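Local coordinates for protein KLLA0F20702p (Kluyveromyces lactis, PDB 5Y5A) that probably acts as the Est1 subunit of yeast telomerase, binding Cdc13 so that the enzyme is recruited to telomeres, at residues Cys417-Phe420 against Gln421-Ala424; Pro476-Asp479 against Tyr480-Glu483; Leu193-Gly196 against Cys197-Tyr201. All coordinates share one frame; numbering follows the deposited sequence.

All three contacts are local, each within one continuous stretch. Every touching residue of contact 3 is buried, while contacts 1 and 2 each include partly exposed ones (M419 and F420; D479). Contacts 1 and 2 share the Est1 DNA/RNA binding region and meet directly, F420 CE1 lying 3.7 Å from E483 CB. Contact 3 lies in the Est1 family region earlier in the chain, about 34 Å from contact 1 between centres; both regions belong to the TPR clan. Within a helix, contact 3 is built of backbone bonds and a serine hydroxyl; where a helix starts, contact 1 stacks an amide on a ring and uses a water; in a loop, contact 2 gathers rings round an arginine.

Contact 1 (Cys417-Phe420 against Gln421-Ala424); sequences CEMF and QYLA
Q421 folds its side chain back over the ring of the preceding F420. CB lies beside the F420 carbonyl carbon. CG then passes over the face of the ring, 3.9 Å from its centroid, in a CH-pi contact, and a bend at chi2 of 94° carries the amide on across the same ring. CD sits 3.6 Å above the ring plane, displaced toward the rim, with amide and ring stacked at 22° to each other. At the tip the two amide atoms part company. NE2 remains by the ring, 3.3 Å from F420 CE2, whereas OE1 turns to M419 and lies 3.3 Å from its methyl CE. The M419 chain, bent at chi2 and chi3, brings that methyl to the amide; nearer the backbone its CB rests 3.7 Å from CE2 of Y422, meeting that ring obliquely.

The backbone closes the first turn of helix 421-433: A424 N donates to F420 O, an alpha-helical i+4 to i bond, over 3.1 Å with an N-H...O angle of 151°. The small A424 side chain fits at the edge of the F420 ring, CB 3.8 Å from CD1. A water bonded to M419 O at 2.8 Å also accepts from L423 N, providing for an amide near the helix start. I358 of helix 339-379 packs on M419, Q421 and Y422.

Glutamine suits this place because its flat amide can stack like a second ring, but the price is polar: OE1 is buried without a hydrogen-bond partner, so at this end the amide is probably held by packing against F420 and M419 rather than by hydrogen bonding.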
ATOM      1  N   CYS A 417      15.030 -16.691  12.359  1.00 51.10           N
ATOM      2  CA  CYS A 417      13.643 -16.943  12.740  1.00 55.76           C
ATOM      3  C   CYS A 417      12.972 -15.724  13.381  1.00 62.20           C
ATOM      4  O   CYS A 417      11.770 -15.733  13.632  1.00 62.80           O
ATOM      5  CB  CYS A 417      13.567 -18.130  13.702  1.00 53.79           C
ATOM      6  SG  CYS A 417      14.141 -19.706  12.996  1.00 75.17           S
ATOM      7  N   GLU A 418      13.747 -14.675  13.642  1.00 64.60           N
ATOM      8  CA  GLU A 418      13.221 -13.496  14.327  1.00 65.47           C
ATOM      9  C   GLU A 418      12.565 -12.492  13.379  1.00 56.14           C
ATOM     10  O   GLU A 418      11.626 -11.802  13.751  1.00 55.47           O
ATOM     11  CB  GLU A 418      14.334 -12.800  15.111  1.00 71.07           C
ATOM     12  CG  GLU A 418      15.134 -13.733  15.999  1.00 86.80           C
ATOM     13  CD  GLU A 418      14.269 -14.448  17.013  1.00 99.29           C
ATOM     14  OE1 GLU A 418      13.513 -13.762  17.735  1.00105.65           O
ATOM     15  OE2 GLU A 418      14.339 -15.695  17.083  1.00101.32           O
ATOM     16  N   MET A 419      13.068 -12.405  12.156  1.00 54.85           N
ATOM     17  CA  MET A 419      12.583 -11.404  11.219  1.00 46.95           C
ATOM     18  C   MET A 419      11.912 -12.061  10.012  1.00 49.52           C
ATOM     19  O   MET A 419      12.557 -12.764   9.233  1.00 51.71           O
ATOM     20  CB  MET A 419      13.735 -10.504  10.767  1.00 48.48           C
ATOM     21  CG  MET A 419      14.475  -9.815  11.909  1.00 55.04           C
ATOM     22  SD  MET A 419      13.474  -8.630  12.841  1.00 60.60           S
ATOM     23  CE  MET A 419      13.110  -7.398  11.593  1.00 46.87           C
ATOM     24  N   PHE A 420      10.614 -11.820   9.859  1.00 50.09           N
ATOM     25  CA  PHE A 420       9.857 -12.463   8.798  1.00 52.47           C
ATOM     26  C   PHE A 420      10.308 -11.972   7.430  1.00 48.38           C
ATOM     27  O   PHE A 420      10.153 -12.686   6.445  1.00 49.13           O
ATOM     28  CB  PHE A 420       8.347 -12.221   8.979  1.00 51.05           C
ATOM     29  CG  PHE A 420       7.897 -10.824   8.617  1.00 49.07           C
ATOM     30  CD1 PHE A 420       7.500 -10.519   7.320  1.00 48.48           C
ATOM     31  CD2 PHE A 420       7.859  -9.822   9.577  1.00 46.42           C
ATOM     32  CE1 PHE A 420       7.092  -9.241   6.983  1.00 46.39           C
ATOM     33  CE2 PHE A 420       7.452  -8.539   9.250  1.00 47.37           C
ATOM     34  CZ  PHE A 420       7.069  -8.246   7.948  1.00 43.61           C
ATOM     35  N   GLN A 421      10.879 -10.769   7.369  1.00 44.63           N
ATOM     36  CA  GLN A 421      11.080 -10.101   6.074  1.00 50.63           C
ATOM     37  C   GLN A 421      12.001 -10.847   5.116  1.00 44.67           C
ATOM     38  O   GLN A 421      11.820 -10.784   3.899  1.00 43.98           O
ATOM     39  CB  GLN A 421      11.631  -8.687   6.263  1.00 46.87           C
ATOM     40  CG  GLN A 421      10.648  -7.693   6.835  1.00 47.01           C
ATOM     41  CD  GLN A 421      10.757  -7.583   8.340  1.00 51.70           C
ATOM     42  OE1 GLN A 421      11.427  -8.393   8.993  1.00 49.54           O
ATOM     43  NE2 GLN A 421      10.102  -6.573   8.901  1.00 52.85           N
ATOM     44  N   TYR A 422      12.995 -11.534   5.664  1.00 46.57           N
ATOM     45  CA  TYR A 422      14.009 -12.178   4.835  1.00 42.94           C
ATOM     46  C   TYR A 422      13.420 -13.215   3.885  1.00 40.88           C
ATOM     47  O   TYR A 422      13.611 -13.117   2.675  1.00 38.96           O
ATOM     48  CB  TYR A 422      15.083 -12.793   5.724  1.00 42.49           C
ATOM     49  CG  TYR A 422      15.879 -11.720   6.412  1.00 43.57           C
ATOM     50  CD1 TYR A 422      16.677 -10.855   5.672  1.00 41.50           C
ATOM     51  CD2 TYR A 422      15.805 -11.536   7.782  1.00 42.26           C
ATOM     52  CE1 TYR A 422      17.403  -9.861   6.276  1.00 36.41           C
ATOM     53  CE2 TYR A 422      16.532 -10.524   8.403  1.00 47.65           C
ATOM     54  CZ  TYR A 422      17.330  -9.690   7.638  1.00 44.30           C
ATOM     55  OH  TYR A 422      18.068  -8.680   8.227  1.00 50.15           O
ATOM     56  N   LEU A 423      12.675 -14.178   4.416  1.00 38.46           N
ATOM     57  CA  LEU A 423      12.059 -15.187   3.559  1.00 44.83           C
ATOM     58  C   LEU A 423      10.761 -14.675   2.916  1.00 45.51           C
ATOM     59  O   LEU A 423      10.349 -15.162   1.867  1.00 44.94           O
ATOM     60  CB  LEU A 423      11.804 -16.470   4.353  1.00 45.21           C
ATOM     61  CG  LEU A 423      13.063 -17.249   4.784  1.00 48.49           C
ATOM     62  CD1 LEU A 423      12.691 -18.618   5.324  1.00 47.65           C
ATOM     63  CD2 LEU A 423      14.055 -17.396   3.631  1.00 41.92           C
ATOM     64  N   ALA A 424      10.128 -13.684   3.538  1.00 42.25           N
ATOM     65  CA  ALA A 424       8.932 -13.062   2.956  1.00 40.66           C
ATOM     66  C   ALA A 424       9.250 -12.388   1.629  1.00 37.57           C
ATOM     67  O   ALA A 424       8.451 -12.429   0.701  1.00 42.00           O
ATOM     68  CB  ALA A 424       8.325 -12.051   3.918  1.00 37.67           C
TER
HETATM   69  O   HOH W   1      12.656 -14.781   7.363  1.00 46.40           O

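Contact 2 (Pro476-Asp479 against Tyr480-Glu483); sequences PTRD and YFYE
R478 reaches over the face of the Y482 ring in a cation-pi contact, CZ standing 5.0 Å from the ring centroid. The guanidinium is steep to the ring, the planes 76° apart, so it presents an edge: NH1 leads, 3.5 Å from Y482 CD2. F481 adds a second aromatic contact, with CD1 over one face of the guanidinium, 3.6 Å from NH2, and the planes 32° apart; F481 also packs on an apolar side chain of the bound peptide. Arginine suits the site because its flat cation can meet two rings in these two ways.

The alkyl part makes a contact of another kind, R478 CD lying 3.3 Å from the backbone oxygen Y480 O. It gets there by leaving the backbone with CG between N and the carbonyl carbon (chi1 59°) and then running straight out to NE.

Charge is matched beyond the loop, by salt bridges from R478 NH1 to D485 and from NE to D503. D485 also accepts from Y482 N, tying the arginine to the start of helix 483-487, where Y482 is the N-cap. R427 of helix 421-433 touches R478 and Y482, and on helix 526-546 S532 is hydrogen-bonded to Y482 OH.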
ATOM      1  N   PRO A 476       2.684 -26.932   0.478  1.00 72.54           N
ATOM      2  CA  PRO A 476       2.477 -26.682   1.908  1.00 71.97           C
ATOM      3  C   PRO A 476       1.137 -25.997   2.197  1.00 65.50           C
ATOM      4  O   PRO A 476       0.567 -25.347   1.323  1.00 60.45           O
ATOM      5  CB  PRO A 476       3.649 -25.764   2.280  1.00 70.84           C
ATOM      6  CG  PRO A 476       4.647 -25.933   1.177  1.00 70.07           C
ATOM      7  CD  PRO A 476       3.840 -26.189  -0.049  1.00 69.53           C
ATOM      8  N   THR A 477       0.635 -26.169   3.416  1.00 67.00           N
ATOM      9  CA  THR A 477      -0.569 -25.477   3.854  1.00 62.47           C
ATOM     10  C   THR A 477      -0.344 -24.815   5.206  1.00 60.53           C
ATOM     11  O   THR A 477       0.751 -24.881   5.774  1.00 58.39           O
ATOM     12  CB  THR A 477      -1.775 -26.423   3.958  1.00 71.43           C
ATOM     13  OG1 THR A 477      -1.549 -27.389   4.993  1.00 70.82           O
ATOM     14  CG2 THR A 477      -2.014 -27.144   2.637  1.00 74.56           C
ATOM     15  N   ARG A 478      -1.399 -24.197   5.721  1.00 61.48           N
ATOM     16  CA  ARG A 478      -1.312 -23.353   6.902  1.00 55.82           C
ATOM     17  C   ARG A 478      -2.700 -22.976   7.397  1.00 61.74           C
ATOM     18  O   ARG A 478      -3.699 -23.227   6.721  1.00 66.81           O
ATOM     19  CB  ARG A 478      -0.527 -22.095   6.583  1.00 59.38           C
ATOM     20  CG  ARG A 478      -1.158 -21.301   5.464  1.00 53.14           C
ATOM     21  CD  ARG A 478      -0.389 -20.048   5.231  1.00 52.34           C
ATOM     22  NE  ARG A 478      -0.894 -19.286   4.096  1.00 49.49           N
ATOM     23  CZ  ARG A 478      -0.472 -18.063   3.810  1.00 49.45           C
ATOM     24  NH1 ARG A 478       0.440 -17.499   4.594  1.00 47.48           N
ATOM     25  NH2 ARG A 478      -0.954 -17.407   2.761  1.00 44.97           N
ATOM     26  N   ASP A 479      -2.764 -22.347   8.566  1.00 64.42           N
ATOM     27  CA  ASP A 479      -4.052 -22.060   9.184  1.00 65.48           C
ATOM     28  C   ASP A 479      -4.402 -20.578   9.206  1.00 60.76           C
ATOM     29  O   ASP A 479      -5.529 -20.213   9.553  1.00 56.02           O
ATOM     30  CB  ASP A 479      -4.081 -22.624  10.603  1.00 75.42           C
ATOM     31  CG  ASP A 479      -4.081 -24.138  10.616  1.00 86.27           C
ATOM     32  OD1 ASP A 479      -4.553 -24.732   9.623  1.00 91.15           O
ATOM     33  OD2 ASP A 479      -3.606 -24.734  11.605  1.00 90.34           O
ATOM     34  N   TYR A 480      -3.452 -19.731   8.816  1.00 53.78           N
ATOM     35  CA  TYR A 480      -3.672 -18.290   8.846  1.00 49.66           C
ATOM     36  C   TYR A 480      -2.676 -17.534   7.977  1.00 52.82           C
ATOM     37  O   TYR A 480      -1.660 -18.087   7.548  1.00 55.87           O
ATOM     38  CB  TYR A 480      -3.610 -17.770  10.290  1.00 53.99           C
ATOM     39  CG  TYR A 480      -2.285 -17.996  10.999  1.00 58.47           C
ATOM     40  CD1 TYR A 480      -1.270 -17.046  10.934  1.00 53.86           C
ATOM     41  CD2 TYR A 480      -2.055 -19.149  11.748  1.00 60.23           C
ATOM     42  CE1 TYR A 480      -0.065 -17.239  11.581  1.00 53.44           C
ATOM     43  CE2 TYR A 480      -0.846 -19.350  12.398  1.00 59.99           C
ATOM     44  CZ  TYR A 480       0.144 -18.391  12.312  1.00 59.91           C
ATOM     45  OH  TYR A 480       1.350 -18.581  12.958  1.00 59.83           O
ATOM     46  N   PHE A 481      -2.979 -16.263   7.720  1.00 50.32           N
ATOM     47  CA  PHE A 481      -2.116 -15.404   6.912  1.00 50.33           C
ATOM     48  C   PHE A 481      -0.905 -14.915   7.704  1.00 50.82           C
ATOM     49  O   PHE A 481      -1.000 -14.674   8.908  1.00 49.01           O
ATOM     50  CB  PHE A 481      -2.900 -14.199   6.383  1.00 51.89           C
ATOM     51  CG  PHE A 481      -3.557 -14.430   5.051  1.00 50.72           C
ATOM     52  CD1 PHE A 481      -3.629 -15.703   4.504  1.00 49.73           C
ATOM     53  CD2 PHE A 481      -4.088 -13.366   4.337  1.00 46.93           C
ATOM     54  CE1 PHE A 481      -4.229 -15.909   3.282  1.00 46.80           C
ATOM     55  CE2 PHE A 481      -4.694 -13.568   3.111  1.00 43.75           C
ATOM     56  CZ  PHE A 481      -4.762 -14.841   2.581  1.00 46.28           C
ATOM     57  N   TYR A 482       0.228 -14.770   7.019  1.00 53.28           N
ATOM     58  CA  TYR A 482       1.435 -14.225   7.632  1.00 47.75           C
ATOM     59  C   TYR A 482       1.528 -12.716   7.364  1.00 48.44           C
ATOM     60  O   TYR A 482       0.716 -12.164   6.612  1.00 42.06           O
ATOM     61  CB  TYR A 482       2.683 -14.949   7.112  1.00 42.10           C
ATOM     62  CG  TYR A 482       2.694 -16.438   7.398  1.00 49.52           C
ATOM     63  CD1 TYR A 482       2.014 -16.961   8.490  1.00 56.12           C
ATOM     64  CD2 TYR A 482       3.371 -17.322   6.568  1.00 45.69           C
ATOM     65  CE1 TYR A 482       2.012 -18.321   8.749  1.00 55.93           C
ATOM     66  CE2 TYR A 482       3.378 -18.687   6.824  1.00 48.23           C
ATOM     67  CZ  TYR A 482       2.695 -19.175   7.914  1.00 54.31           C
ATOM     68  OH  TYR A 482       2.692 -20.524   8.167  1.00 62.04           O
ATOM     69  N   GLU A 483       2.514 -12.057   7.975  1.00 45.94           N
ATOM     70  CA  GLU A 483       2.637 -10.602   7.893  1.00 45.01           C
ATOM     71  C   GLU A 483       2.636 -10.122   6.452  1.00 39.74           C
ATOM     72  O   GLU A 483       1.900  -9.196   6.103  1.00 45.57           O
ATOM     73  CB  GLU A 483       3.913 -10.107   8.592  1.00 49.53           C
ATOM     74  CG  GLU A 483       3.893 -10.189  10.120  1.00 58.40           C
ATOM     75  CD  GLU A 483       4.559 -11.451  10.659  1.00 60.58           C
ATOM     76  OE1 GLU A 483       4.511 -12.503   9.977  1.00 50.67           O
ATOM     77  OE2 GLU A 483       5.134 -11.384  11.768  1.00 64.70           O
TER

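Contact 3 (Leu193-Gly196 against Cys197-Tyr201); sequences LYIG and CSQRY
The ring of Y194 meets C197 one turn further along the helix obliquely, with SG 4.5 Å from CD1. W86 of helix 78-105 stacks on this ring, and its hydroxyl is hydrogen-bonded to D83 OD1 of the same helix. Tyrosine therefore suits the place twice over, giving a flat surface to the tryptophan and a polar end to the aspartate. The thiol of C197, small and weakly polar, lies just as loosely against L193, SG being 4.5 Å from L193 CD1 and nearer to L193 O, at 3.3 Å.

The backbone is regular alpha-helix: C197 N bonds to L193 O, Q199 N to I195 O and R200 N to G196 O. Y194 O is gripped twice. S198 N reaches it over 3.0 Å from above the carbonyl plane, 40° out of it, while S198 OG donates to it over 2.6 Å, tilted by 20° from that plane. The hydroxyl can do so because OG stands beside its own backbone N, anti to the carbonyl carbon (chi1 -57°), which aims it back up the helix. Serine thus brings a polar group into a buried position and satisfies it within the helix itself. With an alanine here, Y194 O would probably be left to the backbone N-H alone, which approaches it from above the plane.

Further round, Q199 lies side by side with I195, both pointing the same way; their closest side-chain atoms are CG of Q199 and CG2 of I195, 4.2 Å apart, and Q199 CG is 3.2 Å from I195 O.

This turn of helix 179-206 packs against four other helices, consistent with the helical-repeat architecture of the TPR clan to which this Est1 region belongs: helices 78-105 and 113-144 touch S198, while helices 218-230 and 235-247 receive L193 and R200 respectively.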
ATOM      1  N   LEU A 193     -12.375   6.193   6.321  1.00 51.07           N
ATOM      2  CA  LEU A 193     -11.626   6.949   5.316  1.00 50.43           C
ATOM      3  C   LEU A 193     -11.781   8.459   5.490  1.00 55.07           C
ATOM      4  O   LEU A 193     -10.798   9.200   5.440  1.00 56.50           O
ATOM      5  CB  LEU A 193     -12.061   6.558   3.899  1.00 51.68           C
ATOM      6  CG  LEU A 193     -11.393   7.339   2.753  1.00 51.06           C
ATOM      7  CD1 LEU A 193      -9.887   7.068   2.682  1.00 46.24           C
ATOM      8  CD2 LEU A 193     -12.041   7.034   1.407  1.00 48.61           C
ATOM      9  N   TYR A 194     -13.007   8.919   5.693  1.00 50.56           N
ATOM     10  CA  TYR A 194     -13.253  10.355   5.710  1.00 56.55           C
ATOM     11  C   TYR A 194     -12.974  10.972   7.079  1.00 58.45           C
ATOM     12  O   TYR A 194     -12.716  12.170   7.188  1.00 55.73           O
ATOM     13  CB  TYR A 194     -14.680  10.649   5.254  1.00 54.66           C
ATOM     14  CG  TYR A 194     -14.901  10.266   3.810  1.00 57.54           C
ATOM     15  CD1 TYR A 194     -13.983  10.634   2.830  1.00 54.22           C
ATOM     16  CD2 TYR A 194     -16.009   9.514   3.423  1.00 57.23           C
ATOM     17  CE1 TYR A 194     -14.168  10.274   1.498  1.00 54.35           C
ATOM     18  CE2 TYR A 194     -16.203   9.149   2.096  1.00 60.62           C
ATOM     19  CZ  TYR A 194     -15.281   9.532   1.139  1.00 58.16           C
ATOM     20  OH  TYR A 194     -15.472   9.178  -0.178  1.00 56.20           O
ATOM     21  N   ILE A 195     -13.015  10.158   8.123  1.00 60.52           N
ATOM     22  CA  ILE A 195     -12.504  10.603   9.410  1.00 63.09           C
ATOM     23  C   ILE A 195     -11.006  10.852   9.243  1.00 63.53           C
ATOM     24  O   ILE A 195     -10.491  11.879   9.682  1.00 59.79           O
ATOM     25  CB  ILE A 195     -12.774   9.576  10.531  1.00 59.94           C
ATOM     26  CG1 ILE A 195     -14.231   9.672  10.992  1.00 60.10           C
ATOM     27  CG2 ILE A 195     -11.850   9.808  11.709  1.00 60.34           C
ATOM     28  CD1 ILE A 195     -14.618   8.647  12.032  1.00 57.04           C
ATOM     29  N   GLY A 196     -10.326   9.919   8.573  1.00 60.61           N
ATOM     30  CA  GLY A 196      -8.901  10.037   8.297  1.00 57.88           C
ATOM     31  C   GLY A 196      -8.534  11.328   7.587  1.00 57.83           C
ATOM     32  O   GLY A 196      -7.694  12.096   8.068  1.00 59.36           O
ATOM     33  N   CYS A 197      -9.176  11.575   6.448  1.00 56.45           N
ATOM     34  CA  CYS A 197      -8.967  12.811   5.694  1.00 57.11           C
ATOM     35  C   CYS A 197      -9.235  14.058   6.525  1.00 56.12           C
ATOM     36  O   CYS A 197      -8.478  15.023   6.457  1.00 62.82           O
ATOM     37  CB  CYS A 197      -9.862  12.851   4.460  1.00 57.31           C
ATOM     38  SG  CYS A 197      -9.636  11.487   3.318  1.00 60.99           S
ATOM     39  N   SER A 198     -10.327  14.040   7.287  1.00 57.53           N
ATOM     40  CA  SER A 198     -10.706  15.186   8.110  1.00 60.13           C
ATOM     41  C   SER A 198      -9.632  15.468   9.149  1.00 62.12           C
ATOM     42  O   SER A 198      -9.240  16.612   9.349  1.00 61.20           O
ATOM     43  CB  SER A 198     -12.049  14.942   8.796  1.00 58.67           C
ATOM     44  OG  SER A 198     -13.057  14.670   7.844  1.00 60.18           O
ATOM     45  N   GLN A 199      -9.163  14.407   9.799  1.00 63.27           N
ATOM     46  CA  GLN A 199      -8.093  14.500  10.783  1.00 67.66           C
ATOM     47  C   GLN A 199      -6.812  15.059  10.176  1.00 72.93           C
ATOM     48  O   GLN A 199      -6.112  15.843  10.819  1.00 74.57           O
ATOM     49  CB  GLN A 199      -7.813  13.129  11.397  1.00 68.74           C
ATOM     50  CG  GLN A 199      -8.874  12.664  12.357  1.00 71.62           C
ATOM     51  CD  GLN A 199      -8.983  13.576  13.552  1.00 81.00           C
ATOM     52  OE1 GLN A 199      -7.977  14.075  14.059  1.00 82.45           O
ATOM     53  NE2 GLN A 199     -10.209  13.814  14.005  1.00 85.38           N
ATOM     54  N   ARG A 200      -6.497  14.643   8.951  1.00 70.28           N
ATOM     55  CA  ARG A 200      -5.309  15.154   8.282  1.00 65.88           C
ATOM     56  C   ARG A 200      -5.452  16.653   8.064  1.00 61.56           C
ATOM     57  O   ARG A 200      -4.545  17.426   8.365  1.00 62.51           O
ATOM     58  CB  ARG A 200      -5.063  14.454   6.946  1.00 58.13           C
ATOM     59  CG  ARG A 200      -3.773  14.917   6.282  1.00 58.92           C
ATOM     60  CD  ARG A 200      -3.526  14.247   4.944  1.00 58.95           C
ATOM     61  NE  ARG A 200      -4.646  14.433   4.031  1.00 67.25           N
ATOM     62  CZ  ARG A 200      -4.906  15.565   3.381  1.00 73.36           C
ATOM     63  NH1 ARG A 200      -5.956  15.632   2.574  1.00 76.83           N
ATOM     64  NH2 ARG A 200      -4.125  16.627   3.540  1.00 70.26           N
ATOM     65  N   TYR A 201      -6.606  17.053   7.545  1.00 59.14           N
ATOM     66  CA  TYR A 201      -6.898  18.460   7.300  1.00 63.92           C
ATOM     67  C   TYR A 201      -6.816  19.296   8.573  1.00 64.29           C
ATOM     68  O   TYR A 201      -6.325  20.425   8.554  1.00 69.15           O
ATOM     69  CB  TYR A 201      -8.282  18.615   6.678  1.00 63.28           C
ATOM     70  CG  TYR A 201      -8.296  18.558   5.172  1.00 64.83           C
ATOM     71  CD1 TYR A 201      -7.744  19.586   4.417  1.00 62.38           C
ATOM     72  CD2 TYR A 201      -8.878  17.488   4.503  1.00 66.00           C
ATOM     73  CE1 TYR A 201      -7.762  19.545   3.031  1.00 66.53           C
ATOM     74  CE2 TYR A 201      -8.902  17.438   3.116  1.00 67.00           C
ATOM     75  CZ  TYR A 201      -8.343  18.469   2.386  1.00 69.42           C
ATOM     76  OH  TYR A 201      -8.366  18.423   1.008  1.00 71.18           O
TER